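Local coordinates for S-layer domain-containing protein (Ruminiclostridium thermocellum ATCC 27405, PDB 4QVS) that is of unknown function but contains a concanavalin A-like lectin/glucanase domain, a fold often used for binding carbohydrate, and carries a bound sodium ion, at residues 38-43 / 47-52. Residues are numbered along the deposited sequence; the frame is centred on the assembly and turned at random.
Sequences NGVVPG and NSVSLD. With NA (sodium ion), chain C.
A short beta hairpin joins strand 40-42 to strand 47-52, and its turn end carries a sodium site. The strands pair antiparallel, though their short axes run at 125° between N-to-C directions, and they diverge toward Asn-38 and Asp-52. Val-41 and Ser-48 form the hydrogen-bonded pair. Val-41 N gives to Ser-48 O at 3.0 Å, and Ser-48 N returns a bond to Val-41 O at 2.9 Å.

Beyond this pair Asn-38 bridges the gap with its side chain. Its ND2 reaches Ser-50 O at 3.1 Å. The bond is fairly straight at the hydrogen, but ND2 sits 52° above the carbonyl plane. Ser-50 O also accepts from Ser-36 OG, so two donors grip it. Val-41 CG2 rests on Ser-50 CB at 4.0 Å. Val-40, on the face opposite Val-41, brings CG2 to Asn-47 CB at 4.0 Å, and the two side chains cross at about a right angle. Asn-47 CG lies anti to its carbonyl carbon (chi1 -76°), which turns the amide alongside the Pro-42 ring.

The second subunit continues the sheet by pairing antiparallel with residues 49-52. Ser-48 OG lies 3.1 Å from Gly-43 CA and is hydrogen-bonded to Asp-202 of that subunit. This same aspartate binds the sodium ion, which thus links the two chains. Met-10, Asp-12 and Asn-45 are further ligands. From the hairpin Asn-47 O binds sodium at 2.1 Å, and a water lies nearly opposite it, 2.0 Å from the ion.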
loop_
_atom_site.group_PDB
_atom_site.type_symbol
_atom_site.label_atom_id
_atom_site.label_comp_id
_atom_site.label_asym_id
_atom_site.label_seq_id
_atom_site.Cartn_x
_atom_site.Cartn_y
_atom_site.Cartn_z
ATOM N N ASN A 38 -16.046 27.053 0.613
ATOM C CA ASN A 38 -14.625 27.424 0.714
ATOM C C ASN A 38 -14.149 28.169 -0.520
ATOM O O ASN A 38 -13.377 29.102 -0.392
ATOM C CB ASN A 38 -13.746 26.182 0.914
ATOM C CG ASN A 38 -13.985 25.496 2.259
ATOM O OD1 ASN A 38 -14.024 26.149 3.298
ATOM N ND2 ASN A 38 -14.123 24.170 2.243
ATOM N N GLY A 39 -14.649 27.802 -1.705
ATOM C CA GLY A 39 -14.112 28.351 -2.963
ATOM C C GLY A 39 -12.738 27.679 -3.207
ATOM O O GLY A 39 -12.413 26.670 -2.568
ATOM N N VAL A 40 -11.930 28.205 -4.121
ATOM C CA VAL A 40 -10.593 27.627 -4.358
ATOM C C VAL A 40 -9.597 28.331 -3.440
ATOM O O VAL A 40 -9.790 29.491 -3.100
ATOM C CB VAL A 40 -10.127 27.659 -5.834
ATOM C CG1 VAL A 40 -11.022 26.761 -6.675
ATOM C CG2 VAL A 40 -10.066 29.076 -6.403
ATOM N N VAL A 41 -8.549 27.640 -3.037
ATOM C CA VAL A 41 -7.586 28.232 -2.087
ATOM C C VAL A 41 -6.160 27.801 -2.420
ATOM O O VAL A 41 -5.994 26.850 -3.198
ATOM C CB VAL A 41 -7.949 27.818 -0.643
ATOM C CG1 VAL A 41 -9.347 28.312 -0.231
ATOM C CG2 VAL A 41 -7.880 26.313 -0.487
ATOM N N PRO A 42 -5.121 28.494 -1.847
ATOM C CA PRO A 42 -3.761 28.077 -2.177
ATOM C C PRO A 42 -3.620 26.579 -2.030
ATOM O O PRO A 42 -4.047 26.041 -1.018
ATOM C CB PRO A 42 -2.901 28.814 -1.122
ATOM C CG PRO A 42 -3.660 30.082 -0.868
ATOM C CD PRO A 42 -5.128 29.819 -1.198
ATOM N N GLY A 43 -3.075 25.906 -3.036
ATOM C CA GLY A 43 -2.852 24.462 -2.937
ATOM C C GLY A 43 -1.558 24.005 -3.589
ATOM O O GLY A 43 -0.496 24.630 -3.423
ATOM N N ASN A 47 -3.931 27.481 -7.195
ATOM C CA ASN A 47 -5.041 27.173 -6.323
ATOM C C ASN A 47 -5.558 25.791 -6.621
ATOM O O ASN A 47 -5.257 25.202 -7.688
ATOM C CB ASN A 47 -6.139 28.222 -6.416
ATOM C CG ASN A 47 -5.778 29.501 -5.676
ATOM O OD1 ASN A 47 -5.352 29.467 -4.527
ATOM N ND2 ASN A 47 -5.992 30.637 -6.320
ATOM N N SER A 48 -6.310 25.300 -5.639
ATOM C CA SER A 48 -6.873 23.961 -5.596
ATOM C C SER A 48 -8.272 23.979 -4.943
ATOM O O SER A 48 -8.584 24.819 -4.092
ATOM C CB SER A 48 -5.949 23.061 -4.731
ATOM O OG SER A 48 -4.573 23.162 -5.108
ATOM N N VAL A 49 -9.123 23.041 -5.350
ATOM C CA VAL A 49 -10.444 22.880 -4.723
ATOM C C VAL A 49 -10.284 22.310 -3.319
ATOM O O VAL A 49 -9.511 21.379 -3.131
ATOM C CB VAL A 49 -11.316 21.890 -5.542
ATOM C CG1 VAL A 49 -12.475 21.332 -4.735
ATOM C CG2 VAL A 49 -11.798 22.561 -6.805
ATOM N N SER A 50 -11.018 22.873 -2.353
ATOM C CA SER A 50 -11.064 22.346 -1.002
ATOM C C SER A 50 -12.509 21.964 -0.627
ATOM O O SER A 50 -13.345 22.858 -0.433
ATOM C CB SER A 50 -10.579 23.369 -0.008
ATOM O OG SER A 50 -10.405 22.715 1.218
ATOM N N LEU A 51 -12.740 20.652 -0.446
ATOM C CA LEU A 51 -14.064 20.079 -0.137
ATOM C C LEU A 51 -14.166 19.776 1.347
ATOM O O LEU A 51 -13.248 19.157 1.915
ATOM C CB LEU A 51 -14.259 18.787 -0.938
ATOM C CG LEU A 51 -14.017 18.869 -2.459
ATOM C CD1 LEU A 51 -14.227 17.515 -3.129
ATOM C CD2 LEU A 51 -14.916 19.909 -3.124
ATOM N N ASP A 52 -15.280 20.181 1.964
ATOM C CA ASP A 52 -15.452 20.044 3.388
ATOM C C ASP A 52 -15.677 18.623 3.880
ATOM O O ASP A 52 -15.565 18.370 5.059
ATOM C CB ASP A 52 -16.527 20.982 3.923
ATOM C CG ASP A 52 -17.940 20.681 3.351
ATOM O OD1 ASP A 52 -18.097 19.689 2.611
ATOM O OD2 ASP A 52 -18.866 21.466 3.667
HETATM NA NA NA C . -4.402 24.425 -9.506
HETATM O O HOH W 1 -3.339 23.956 -11.161
#